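PDB 5V7P: protein-S-isoprenylcysteine O-methyltransferase from Tribolium castaneum, which catalyses the methylation of the C-terminal carboxylate of isoprenylated cysteine in proteins, using S-adenosyl-L-methionine as the methyl donor. Local coordinates for residues P87-Y95 with S138-T146; S12-F21 with A65-V76. All coordinates share one frame; numbering follows the deposited sequence. Where two conformers were deposited one is given.

Contact 1 (P87-Y95 with S138-T146); sequences PNIQIFGGY and SWVEFFIET. With D10 (decane), chain J; MPG ([(Z)-octadec-9-enyl] (2R)-2,3-bis(oxidanyl)propanoate), chain S; MPG ([(Z)-octadec-9-enyl] (2R)-2,3-bis(oxidanyl)propanoate), chain B; D10 (decane), chain I.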
loop_
_atom_site.group_PDB
_atom_site.type_symbol
_atom_site.label_atom_id
_atom_site.label_comp_id
_atom_site.label_asym_id
_atom_site.label_seq_id
_atom_site.Cartn_x
_atom_site.Cartn_y
_atom_site.Cartn_z
ATOM N N PRO A 87 -10.018 5.319 30.129
ATOM C CA PRO A 87 -10.646 4.234 29.358
ATOM C C PRO A 87 -11.405 4.742 28.150
ATOM O O PRO A 87 -11.628 3.979 27.202
ATOM C CB PRO A 87 -11.579 3.569 30.377
ATOM C CG PRO A 87 -11.858 4.632 31.385
ATOM C CD PRO A 87 -10.606 5.453 31.474
ATOM N N ASN A 88 -11.813 6.012 28.164
ATOM C CA ASN A 88 -12.451 6.623 27.007
ATOM C C ASN A 88 -11.518 6.655 25.799
ATOM O O ASN A 88 -11.987 6.689 24.656
ATOM C CB ASN A 88 -12.896 8.039 27.382
ATOM C CG ASN A 88 -13.745 8.685 26.321
ATOM O OD1 ASN A 88 -14.508 8.014 25.627
ATOM N ND2 ASN A 88 -13.615 9.997 26.177
ATOM N N ILE A 89 -10.208 6.647 26.034
ATOM C CA ILE A 89 -9.231 6.889 24.980
ATOM C C ILE A 89 -8.291 5.714 24.745
ATOM O O ILE A 89 -7.729 5.609 23.642
ATOM C CB ILE A 89 -8.409 8.159 25.291
ATOM C CG1 ILE A 89 -9.323 9.307 25.741
ATOM C CG2 ILE A 89 -7.574 8.579 24.082
ATOM C CD1 ILE A 89 -10.358 9.732 24.713
ATOM N N GLN A 90 -8.095 4.824 25.722
ATOM C CA GLN A 90 -7.058 3.801 25.615
ATOM C C GLN A 90 -7.125 3.040 24.297
ATOM O O GLN A 90 -6.095 2.586 23.789
ATOM C CB GLN A 90 -7.169 2.828 26.787
ATOM C CG GLN A 90 -6.799 3.444 28.124
ATOM C CD GLN A 90 -7.025 2.499 29.284
ATOM O OE1 GLN A 90 -8.042 1.809 29.349
ATOM N NE2 GLN A 90 -6.072 2.460 30.206
ATOM N N ILE A 91 -8.324 2.893 23.731
ATOM C CA ILE A 91 -8.479 2.171 22.473
ATOM C C ILE A 91 -7.573 2.760 21.398
ATOM O O ILE A 91 -6.926 2.029 20.638
ATOM C CB ILE A 91 -9.956 2.193 22.037
ATOM C CG1 ILE A 91 -10.842 1.511 23.084
ATOM C CG2 ILE A 91 -10.130 1.533 20.693
ATOM C CD1 ILE A 91 -10.422 0.104 23.447
ATOM N N PHE A 92 -7.520 4.089 21.311
ATOM C CA PHE A 92 -6.769 4.723 20.236
ATOM C C PHE A 92 -5.285 4.392 20.318
ATOM O O PHE A 92 -4.608 4.330 19.286
ATOM C CB PHE A 92 -6.986 6.234 20.277
ATOM C CG PHE A 92 -6.683 6.922 18.980
ATOM C CD1 PHE A 92 -7.619 6.946 17.961
ATOM C CD2 PHE A 92 -5.462 7.542 18.776
ATOM C CE1 PHE A 92 -7.345 7.576 16.764
ATOM C CE2 PHE A 92 -5.182 8.175 17.582
ATOM C CZ PHE A 92 -6.124 8.193 16.574
ATOM N N GLY A 93 -4.767 4.167 21.527
ATOM C CA GLY A 93 -3.361 3.823 21.665
ATOM C C GLY A 93 -3.009 2.512 20.987
ATOM O O GLY A 93 -1.998 2.416 20.288
ATOM N N GLY A 94 -3.835 1.484 21.187
ATOM C CA GLY A 94 -3.582 0.211 20.533
ATOM C C GLY A 94 -3.677 0.309 19.024
ATOM O O GLY A 94 -2.937 -0.360 18.298
ATOM N N TYR A 95 -4.588 1.149 18.530
ATOM C CA TYR A 95 -4.699 1.368 17.092
ATOM C C TYR A 95 -3.427 1.996 16.535
ATOM O O TYR A 95 -2.908 1.564 15.499
ATOM C CB TYR A 95 -5.916 2.247 16.801
ATOM C CG TYR A 95 -5.852 2.979 15.481
ATOM C CD1 TYR A 95 -6.257 2.367 14.305
ATOM C CD2 TYR A 95 -5.393 4.290 15.412
ATOM C CE1 TYR A 95 -6.202 3.034 13.097
ATOM C CE2 TYR A 95 -5.334 4.966 14.206
ATOM C CZ TYR A 95 -5.740 4.332 13.052
ATOM O OH TYR A 95 -5.687 4.993 11.846
ATOM N N SER A 138 -11.392 8.383 10.182
ATOM C CA SER A 138 -11.534 7.415 11.265
ATOM C C SER A 138 -11.029 7.982 12.584
ATOM O O SER A 138 -11.486 7.558 13.651
ATOM C CB SER A 138 -10.794 6.118 10.927
ATOM O OG SER A 138 -9.398 6.235 11.147
ATOM N N TRP A 139 -10.098 8.936 12.533
ATOM C CA TRP A 139 -9.667 9.609 13.752
ATOM C C TRP A 139 -10.752 10.540 14.275
ATOM O O TRP A 139 -11.005 10.591 15.484
ATOM C CB TRP A 139 -8.381 10.397 13.501
ATOM C CG TRP A 139 -7.250 9.588 12.960
ATOM C CD1 TRP A 139 -7.146 8.227 12.932
ATOM C CD2 TRP A 139 -6.053 10.095 12.359
ATOM N NE1 TRP A 139 -5.957 7.856 12.350
ATOM C CE2 TRP A 139 -5.269 8.985 11.989
ATOM C CE3 TRP A 139 -5.570 11.379 12.096
ATOM C CZ2 TRP A 139 -4.027 9.121 11.372
ATOM C CZ3 TRP A 139 -4.338 11.514 11.485
ATOM C CH2 TRP A 139 -3.581 10.390 11.129
ATOM N N VAL A 140 -11.402 11.291 13.381
ATOM C CA VAL A 140 -12.413 12.241 13.827
ATOM C C VAL A 140 -13.644 11.503 14.336
ATOM O O VAL A 140 -14.253 11.903 15.335
ATOM C CB VAL A 140 -12.765 13.235 12.701
ATOM C CG1 VAL A 140 -11.502 13.879 12.140
ATOM C CG2 VAL A 140 -13.561 12.560 11.596
ATOM N N GLU A 141 -14.026 10.410 13.672
ATOM C CA GLU A 141 -15.150 9.619 14.161
ATOM C C GLU A 141 -14.890 9.145 15.583
ATOM O O GLU A 141 -15.744 9.292 16.465
ATOM C CB GLU A 141 -15.417 8.422 13.248
ATOM C CG GLU A 141 -16.582 7.563 13.741
ATOM C CD GLU A 141 -16.827 6.323 12.913
ATOM O OE1 GLU A 141 -16.187 6.168 11.854
ATOM O OE2 GLU A 141 -17.664 5.497 13.330
ATOM N N PHE A 142 -13.711 8.569 15.824
ATOM C CA PHE A 142 -13.395 8.069 17.155
ATOM C C PHE A 142 -13.555 9.163 18.202
ATOM O O PHE A 142 -14.282 8.993 19.187
ATOM C CB PHE A 142 -11.973 7.504 17.184
ATOM C CG PHE A 142 -11.551 7.005 18.540
ATOM C CD1 PHE A 142 -11.826 5.704 18.929
ATOM C CD2 PHE A 142 -10.890 7.839 19.428
ATOM C CE1 PHE A 142 -11.447 5.243 20.177
ATOM C CE2 PHE A 142 -10.509 7.383 20.676
ATOM C CZ PHE A 142 -10.787 6.083 21.051
ATOM N N PHE A 143 -12.900 10.307 17.993
ATOM C CA PHE A 143 -12.867 11.339 19.022
ATOM C C PHE A 143 -14.189 12.089 19.139
ATOM O O PHE A 143 -14.546 12.529 20.236
ATOM C CB PHE A 143 -11.719 12.310 18.750
ATOM C CG PHE A 143 -10.370 11.727 19.044
ATOM C CD1 PHE A 143 -9.949 11.560 20.353
ATOM C CD2 PHE A 143 -9.533 11.321 18.019
ATOM C CE1 PHE A 143 -8.715 11.011 20.633
ATOM C CE2 PHE A 143 -8.298 10.773 18.292
ATOM C CZ PHE A 143 -7.888 10.615 19.602
ATOM N N ILE A 144 -14.928 12.246 18.040
ATOM C CA ILE A 144 -16.284 12.778 18.141
ATOM C C ILE A 144 -17.178 11.784 18.871
ATOM O O ILE A 144 -17.953 12.157 19.761
ATOM C CB ILE A 144 -16.837 13.124 16.744
ATOM C CG1 ILE A 144 -16.099 14.342 16.180
ATOM C CG2 ILE A 144 -18.346 13.393 16.804
ATOM C CD1 ILE A 144 -16.535 14.759 14.779
ATOM N N GLU A 145 -17.079 10.502 18.512
ATOM C CA GLU A 145 -17.895 9.485 19.166
ATOM C C GLU A 145 -17.468 9.275 20.612
ATOM O O GLU A 145 -18.309 9.009 21.479
ATOM C CB GLU A 145 -17.817 8.169 18.395
ATOM C CG GLU A 145 -18.620 8.160 17.105
ATOM C CD GLU A 145 -18.426 6.887 16.310
ATOM O OE1 GLU A 145 -17.515 6.105 16.652
ATOM O OE2 GLU A 145 -19.182 6.668 15.342
ATOM N N THR A 146 -16.166 9.373 20.892
ATOM C CA THR A 146 -15.702 9.198 22.262
ATOM C C THR A 146 -16.086 10.379 23.143
ATOM O O THR A 146 -16.190 10.222 24.364
ATOM C CB THR A 146 -14.184 8.977 22.287
ATOM O OG1 THR A 146 -13.855 8.070 23.345
ATOM C CG2 THR A 146 -13.413 10.286 22.490
HETATM C C1 D10 J . -3.683 11.171 15.998
HETATM C C2 D10 J . -2.514 10.775 15.096
HETATM C C3 D10 J . -2.547 9.273 14.818
HETATM C C4 D10 J . -1.391 8.919 13.886
HETATM C C5 D10 J . -1.412 7.427 13.562
HETATM C C6 D10 J . -0.314 7.128 12.542
HETATM C C7 D10 J . -0.263 5.629 12.260
HETATM C C8 D10 J . 0.547 5.377 10.987
HETATM C C9 D10 J . 2.010 5.740 11.229
HETATM C C2 MPG S . -3.255 -3.049 28.649
HETATM C C3 MPG S . -2.534 -2.619 27.372
HETATM C C4 MPG S . -1.236 -3.409 27.210
HETATM C C5 MPG S . -1.531 -4.750 26.545
HETATM C C6 MPG S . -1.702 -4.551 25.039
HETATM C C7 MPG S . -1.958 -5.891 24.342
HETATM C C8 MPG S . -3.244 -6.558 24.828
HETATM C C9 MPG S . -4.431 -5.620 24.604
HETATM C C10 MPG S . -5.627 -5.879 25.088
HETATM C C11 MPG S . -5.938 -7.126 25.913
HETATM C C12 MPG S . -5.934 -6.765 27.396
HETATM C C13 MPG S . -5.770 -8.036 28.228
HETATM C C14 MPG S . -6.857 -9.041 27.848
HETATM O O1 MPG S . -5.234 -2.285 27.539
HETATM C C1 MPG S . -4.575 -2.287 28.774
HETATM C CXD MPG S . -6.971 -1.085 26.133
HETATM O O2 MPG S . -8.044 -0.206 26.332
HETATM C C21 MPG S . -7.456 -2.339 25.409
HETATM O O3 MPG S . -8.813 -2.550 25.691
HETATM O O4 MPG S . -6.861 -1.068 28.488
HETATM C CX3 MPG S . -6.368 -1.466 27.485
HETATM C C2 MPG B . -8.582 3.234 4.540
HETATM C C3 MPG B . -9.054 1.786 4.483
HETATM C C4 MPG B . -8.365 1.021 3.357
HETATM C C5 MPG B . -8.652 -0.455 3.516
HETATM C C6 MPG B . -8.102 -1.198 2.310
HETATM C C7 MPG B . -6.581 -1.125 2.213
HETATM C C8 MPG B . -6.236 -1.023 0.738
HETATM C C9 MPG B . -4.759 -1.360 0.550
HETATM C C10 MPG B . -3.859 -0.485 0.166
HETATM C C11 MPG B . -4.180 0.978 -0.143
HETATM C C12 MPG B . -2.962 1.834 0.169
HETATM C C13 MPG B . -1.845 1.558 -0.830
HETATM C C14 MPG B . -0.531 2.002 -0.203
HETATM C C15 MPG B . 0.582 1.982 -1.249
HETATM C C16 MPG B . 1.316 3.321 -1.266
HETATM O O1 MPG B . -6.953 3.335 6.263
HETATM C C1 MPG B . -7.096 3.341 4.879
HETATM C CXD MPG B . -5.772 2.298 8.218
HETATM O O2 MPG B . -6.180 1.217 9.006
HETATM C C21 MPG B . -6.206 3.605 8.899
HETATM O O3 MPG B . -7.072 3.328 9.962
HETATM O O4 MPG B . -6.420 1.144 6.270
HETATM C CX3 MPG B . -6.404 2.186 6.836
HETATM C C3 D10 I . -4.743 15.513 12.259
HETATM C C4 D10 I . -6.215 15.683 12.625
HETATM C C5 D10 I . -6.572 14.757 13.788
HETATM C C6 D10 I . -8.045 14.937 14.149
HETATM C C7 D10 I . -8.401 14.024 15.320
HETATM C C8 D10 I . -9.805 14.359 15.818
#

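Contact 2 (S12-F21 with A65-V76); sequences SFTGSSLVFF and AIRAAFLGLVLV. With UND (undecane), chain E; MPG ([(Z)-octadec-9-enyl] (2R)-2,3-bis(oxidanyl)propanoate), chain Z.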
loop_
_atom_site.group_PDB
_atom_site.type_symbol
_atom_site.label_atom_id
_atom_site.label_comp_id
_atom_site.label_asym_id
_atom_site.label_seq_id
_atom_site.Cartn_x
_atom_site.Cartn_y
_atom_site.Cartn_z
ATOM N N SER A 12 17.249 2.393 13.657
ATOM C CA SER A 12 16.502 3.615 13.939
ATOM C C SER A 12 15.173 3.310 14.619
ATOM O O SER A 12 14.751 4.041 15.522
ATOM C CB SER A 12 16.275 4.394 12.644
ATOM O OG SER A 12 17.494 4.595 11.956
ATOM N N PHE A 13 14.501 2.235 14.202
ATOM C CA PHE A 13 13.195 1.907 14.764
ATOM C C PHE A 13 13.308 1.526 16.235
ATOM O O PHE A 13 12.572 2.048 17.080
ATOM C CB PHE A 13 12.557 0.777 13.959
ATOM C CG PHE A 13 11.251 0.291 14.521
ATOM C CD1 PHE A 13 10.087 1.019 14.337
ATOM C CD2 PHE A 13 11.186 -0.903 15.220
ATOM C CE1 PHE A 13 8.885 0.569 14.846
ATOM C CE2 PHE A 13 9.986 -1.357 15.733
ATOM C CZ PHE A 13 8.834 -0.621 15.546
ATOM N N THR A 14 14.227 0.612 16.559
ATOM C CA THR A 14 14.386 0.181 17.944
ATOM C C THR A 14 15.031 1.273 18.788
ATOM O O THR A 14 14.619 1.507 19.931
ATOM C CB THR A 14 15.215 -1.104 18.007
ATOM O OG1 THR A 14 16.513 -0.869 17.449
ATOM C CG2 THR A 14 14.530 -2.224 17.236
ATOM N N GLY A 15 16.042 1.952 18.244
ATOM C CA GLY A 15 16.656 3.050 18.973
ATOM C C GLY A 15 15.653 4.128 19.335
ATOM O O GLY A 15 15.594 4.583 20.479
ATOM N N SER A 16 14.846 4.552 18.358
ATOM C CA SER A 16 13.799 5.527 18.639
ATOM C C SER A 16 12.789 4.969 19.633
ATOM O O SER A 16 12.334 5.679 20.535
ATOM C CB SER A 16 13.105 5.940 17.340
ATOM O OG SER A 16 12.048 6.850 17.592
ATOM N N SER A 17 12.432 3.691 19.488
ATOM C CA SER A 17 11.519 3.067 20.439
ATOM C C SER A 17 12.108 3.067 21.843
ATOM O O SER A 17 11.389 3.287 22.826
ATOM C CB SER A 17 11.194 1.641 19.995
ATOM O OG SER A 17 10.408 1.637 18.816
ATOM N N LEU A 18 13.413 2.821 21.959
ATOM C CA LEU A 18 14.049 2.810 23.273
ATOM C C LEU A 18 14.099 4.211 23.870
ATOM O O LEU A 18 13.847 4.390 25.067
ATOM C CB LEU A 18 15.455 2.221 23.166
ATOM C CG LEU A 18 16.187 1.966 24.486
ATOM C CD1 LEU A 18 15.538 0.819 25.246
ATOM C CD2 LEU A 18 17.663 1.682 24.236
ATOM N N VAL A 19 14.415 5.215 23.050
ATOM C CA VAL A 19 14.507 6.589 23.542
ATOM C C VAL A 19 13.183 7.016 24.164
ATOM O O VAL A 19 13.121 7.426 25.329
ATOM C CB VAL A 19 14.928 7.538 22.406
ATOM C CG1 VAL A 19 14.691 9.004 22.779
ATOM C CG2 VAL A 19 16.395 7.323 22.062
ATOM N N PHE A 20 12.099 6.930 23.392
ATOM C CA PHE A 20 10.812 7.407 23.876
ATOM C C PHE A 20 10.205 6.473 24.913
ATOM O O PHE A 20 9.375 6.915 25.714
ATOM C CB PHE A 20 9.863 7.611 22.695
ATOM C CG PHE A 20 10.304 8.700 21.766
ATOM C CD1 PHE A 20 10.082 10.029 22.084
ATOM C CD2 PHE A 20 10.961 8.402 20.584
ATOM C CE1 PHE A 20 10.497 11.040 21.237
ATOM C CE2 PHE A 20 11.380 9.409 19.733
ATOM C CZ PHE A 20 11.145 10.730 20.062
ATOM N N PHE A 21 10.604 5.199 24.925
ATOM C CA PHE A 21 10.239 4.331 26.039
ATOM C C PHE A 21 10.782 4.881 27.351
ATOM O O PHE A 21 10.081 4.887 28.370
ATOM C CB PHE A 21 10.757 2.912 25.798
ATOM C CG PHE A 21 10.614 2.008 26.990
ATOM C CD1 PHE A 21 9.378 1.492 27.342
ATOM C CD2 PHE A 21 11.717 1.672 27.757
ATOM C CE1 PHE A 21 9.244 0.661 28.439
ATOM C CE2 PHE A 21 11.589 0.840 28.852
ATOM C CZ PHE A 21 10.351 0.334 29.193
ATOM N N ALA A 65 15.853 6.172 7.659
ATOM C CA ALA A 65 16.021 6.168 9.106
ATOM C C ALA A 65 14.946 6.996 9.799
ATOM O O ALA A 65 14.408 6.578 10.832
ATOM C CB ALA A 65 17.412 6.686 9.469
ATOM N N ILE A 66 14.618 8.168 9.253
ATOM C CA ILE A 66 13.681 9.050 9.943
ATOM C C ILE A 66 12.276 8.463 9.925
ATOM O O ILE A 66 11.512 8.636 10.882
ATOM C CB ILE A 66 13.711 10.464 9.327
ATOM C CG1 ILE A 66 12.958 11.457 10.216
ATOM C CG2 ILE A 66 13.121 10.468 7.920
ATOM C CD1 ILE A 66 13.620 11.730 11.553
ATOM N N ARG A 67 11.907 7.766 8.851
ATOM C CA ARG A 67 10.600 7.120 8.813
ATOM C C ARG A 67 10.530 5.974 9.813
ATOM O O ARG A 67 9.529 5.822 10.525
ATOM C CB ARG A 67 10.301 6.630 7.397
ATOM C CG ARG A 67 9.964 7.753 6.435
ATOM C CD ARG A 67 9.982 7.299 4.988
ATOM N NE ARG A 67 9.480 8.340 4.097
ATOM C CZ ARG A 67 10.167 9.421 3.738
ATOM N NH1 ARG A 67 11.397 9.618 4.195
ATOM N NH2 ARG A 67 9.621 10.313 2.923
ATOM N N ALA A 68 11.589 5.163 9.891
ATOM C CA ALA A 68 11.622 4.084 10.870
ATOM C C ALA A 68 11.578 4.635 12.290
ATOM O O ALA A 68 10.878 4.094 13.154
ATOM C CB ALA A 68 12.871 3.226 10.665
ATOM N N ALA A 69 12.318 5.715 12.548
ATOM C CA ALA A 69 12.288 6.334 13.869
ATOM C C ALA A 69 10.906 6.889 14.184
ATOM O O ALA A 69 10.425 6.777 15.319
ATOM C CB ALA A 69 13.340 7.439 13.954
ATOM N N PHE A 70 10.253 7.497 13.192
ATOM C CA PHE A 70 8.910 8.023 13.405
ATOM C C PHE A 70 7.938 6.909 13.769
ATOM O O PHE A 70 7.100 7.075 14.663
ATOM C CB PHE A 70 8.436 8.764 12.154
ATOM C CG PHE A 70 6.962 9.054 12.140
ATOM C CD1 PHE A 70 6.443 10.110 12.872
ATOM C CD2 PHE A 70 6.096 8.273 11.394
ATOM C CE1 PHE A 70 5.087 10.379 12.860
ATOM C CE2 PHE A 70 4.740 8.536 11.379
ATOM C CZ PHE A 70 4.234 9.591 12.113
ATOM N N LEU A 71 8.045 5.761 13.097
ATOM C CA LEU A 71 7.158 4.643 13.398
ATOM C C LEU A 71 7.436 4.063 14.779
ATOM O O LEU A 71 6.505 3.615 15.460
ATOM C CB LEU A 71 7.297 3.566 12.323
ATOM C CG LEU A 71 6.794 3.969 10.934
ATOM C CD1 LEU A 71 7.259 2.971 9.881
ATOM C CD2 LEU A 71 5.277 4.084 10.924
ATOM N N GLY A 72 8.698 4.056 15.208
ATOM C CA GLY A 72 8.993 3.674 16.579
ATOM C C GLY A 72 8.386 4.641 17.574
ATOM O O GLY A 72 7.887 4.237 18.627
ATOM N N LEU A 73 8.415 5.935 17.248
ATOM C CA LEU A 73 7.745 6.931 18.076
ATOM C C LEU A 73 6.268 6.591 18.237
ATOM O O LEU A 73 5.742 6.556 19.356
ATOM C CB LEU A 73 7.913 8.319 17.451
ATOM C CG LEU A 73 8.028 9.516 18.396
ATOM C CD1 LEU A 73 7.981 10.820 17.611
ATOM C CD2 LEU A 73 6.944 9.492 19.446
ATOM N N VAL A 74 5.587 6.324 17.120
ATOM C CA VAL A 74 4.158 6.031 17.164
ATOM C C VAL A 74 3.897 4.759 17.961
ATOM O O VAL A 74 2.921 4.671 18.715
ATOM C CB VAL A 74 3.599 5.933 15.734
ATOM C CG1 VAL A 74 2.131 5.528 15.746
ATOM C CG2 VAL A 74 3.777 7.263 15.010
ATOM N N LEU A 75 4.760 3.755 17.806
ATOM C CA LEU A 75 4.588 2.505 18.539
ATOM C C LEU A 75 4.566 2.751 20.045
ATOM O O LEU A 75 3.617 2.364 20.738
ATOM C CB LEU A 75 5.704 1.528 18.164
ATOM C CG LEU A 75 5.792 0.241 18.990
ATOM C CD1 LEU A 75 4.481 -0.533 18.946
ATOM C CD2 LEU A 75 6.937 -0.623 18.497
ATOM N N VAL A 76 5.609 3.395 20.569
ATOM C CA VAL A 76 5.711 3.598 22.013
ATOM C C VAL A 76 4.584 4.497 22.508
ATOM O O VAL A 76 3.959 4.222 23.539
ATOM C CB VAL A 76 7.095 4.170 22.371
ATOM C CG1 VAL A 76 7.135 4.671 23.818
ATOM C CG2 VAL A 76 8.167 3.110 22.150
HETATM C C1 UND E . 5.927 0.668 26.285
HETATM C C2 UND E . 5.662 2.099 26.752
HETATM C C3 UND E . 5.753 2.166 28.273
HETATM C C4 UND E . 5.318 3.549 28.752
HETATM C C5 UND E . 5.198 3.546 30.275
HETATM C C6 UND E . 3.829 3.010 30.686
HETATM C C7 UND E . 3.838 2.669 32.175
HETATM C C8 UND E . 2.402 2.570 32.683
HETATM C C9 UND E . 2.201 1.250 33.426
HETATM C C10 UND E . 0.823 1.250 34.086
HETATM C C11 UND E . 0.383 -0.184 34.365
HETATM C C2 MPG Z . 15.553 11.678 28.829
HETATM C C3 MPG Z . 15.221 10.504 27.910
HETATM C C4 MPG Z . 16.122 10.552 26.679
HETATM C C5 MPG Z . 17.515 10.056 27.060
HETATM C C6 MPG Z . 18.227 9.519 25.822
HETATM C C7 MPG Z . 18.813 8.144 26.135
HETATM C C8 MPG Z . 17.682 7.126 26.275
HETATM C C9 MPG Z . 18.268 5.770 26.662
HETATM C C10 MPG Z . 18.816 4.996 25.748
HETATM C C11 MPG Z . 18.872 5.445 24.290
HETATM O O1 MPG Z . 13.812 12.192 30.376
HETATM C C1 MPG Z . 14.284 12.485 29.094
HETATM C CXD MPG Z . 12.917 14.540 30.687
HETATM O O2 MPG Z . 13.059 15.575 31.618
HETATM C C21 MPG Z . 11.435 14.215 30.518
HETATM O O3 MPG Z . 11.264 12.836 30.338
HETATM O O4 MPG Z . 14.131 13.314 32.289
HETATM C CX3 MPG Z . 13.669 13.314 31.197
#

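Contact 1 (P87-Y95 with S138-T146)
F92 reaches into W139, F142 and F143, and with Y95 these rings form an aromatic cluster between two transmembrane helices. The short axes of 90-95 and 138-146 run nearly antiparallel, at 162°, and come no closer than 11.4 Å. Large rings fill that gap. From its root outward, F92 passes from F142 to F143 and W139. Its CB touches CE2 of F142. CD1 then lies 3.7 Å from F142 CD2, over one face of the F142 ring, and these two planes meet obliquely. CE1 meets CE2 of F143, whose edge points at the face of F92. CZ, at the tip, comes 3.8 Å from W139 CD1 in an offset edge-to-face pair. CE2 turns to a bound decane, with C1 3.7 Å away. The F92 CG is anti to the backbone N (chi1 -159°), which carries the ring toward helix 129-148.

W139 NE1 donates to Y95 OH over 2.9 Å, with an N-H...O angle of 160° and the oxygen close to the indole plane. Y95 OH also bonds O3 of a bound octadecenyl glycerate lipid. A leucine in place of W139 would probably leave Y95 OH without its indole donor and open a gap beside F92 and the decane chains. I91 CB packs on F142 CE1. At the end that is probably lumenal, where helix 150-153 lies alongside, T146 OG1 donates to the backbone O of N88 at 2.7 Å, tilted from the carbonyl plane.

Contact 2 (S12-F21 with A65-V76)
Helices 4-29 and 59-84 are transmembrane helices that pack closely through small residues. Their segments 12-21 and 65-76 run in roughly the same direction, crossing at -39°, with axes only 7.2 Å apart. Serine, alanine and glycine make this possible: the CA atoms of F13 and A69 are 4.6 Å apart. At G72 a CB would collide with F13 O and S17 OG. As it is, S17 OG lies 3.3 Å from G72 CA.

F13 is a knob in the hole formed by A68, L71, G72 and L75. With CG anti to the backbone N (chi1 176°), the ring reaches in among them. CD1 comes 3.4 Å from A68 O, which lies at the ring edge in its plane. CZ meets CD2 of L75 at 3.5 Å. Y104 of helix 90-113 stacks on the same ring.

S16 OG donates to A69 O at 2.8 Å. The hydroxyl approaches at a C=O...O angle of 121°, tilted from the carbonyl plane. A69 O also takes the helical N-H of L73, which arrives from the opposite face of its plane. S17 OG turns back instead to F13 O in its own helix, and S12 OG likewise bonds I8 O. Further along, L73 CG sits over the face of F20 in a CH-pi contact, 3.7 Å from the ring centroid. V76 fits against the backbone of the first helix, its CG2 touching S17 O and its CG1 near F20 O and F21 N.

The serine hydroxyls thus find acceptors on backbone carbonyls. This lets polar residues sit inside a membrane interface whose remaining contacts are mostly apolar.

Overall arrangement
Contacts 1 and 2 lie in series along the chain and are joined through consecutive helices. Contact 2 uses helix 59-84, and contact 1 uses helix 90-113, which follows it. Their centres are 22 Å apart and their nearest atoms about 6 Å apart, so they do not touch. Helix 90-113 bridges them: S97 bonds both G93 O and L75 O. F70 of contact 2 shares a decane site with F92 and W139 of contact 1. Both contacts lie away from the S-adenosyl-L-methionine site, which includes H196 and E250. They belong to the membrane-embedded part of the enzyme.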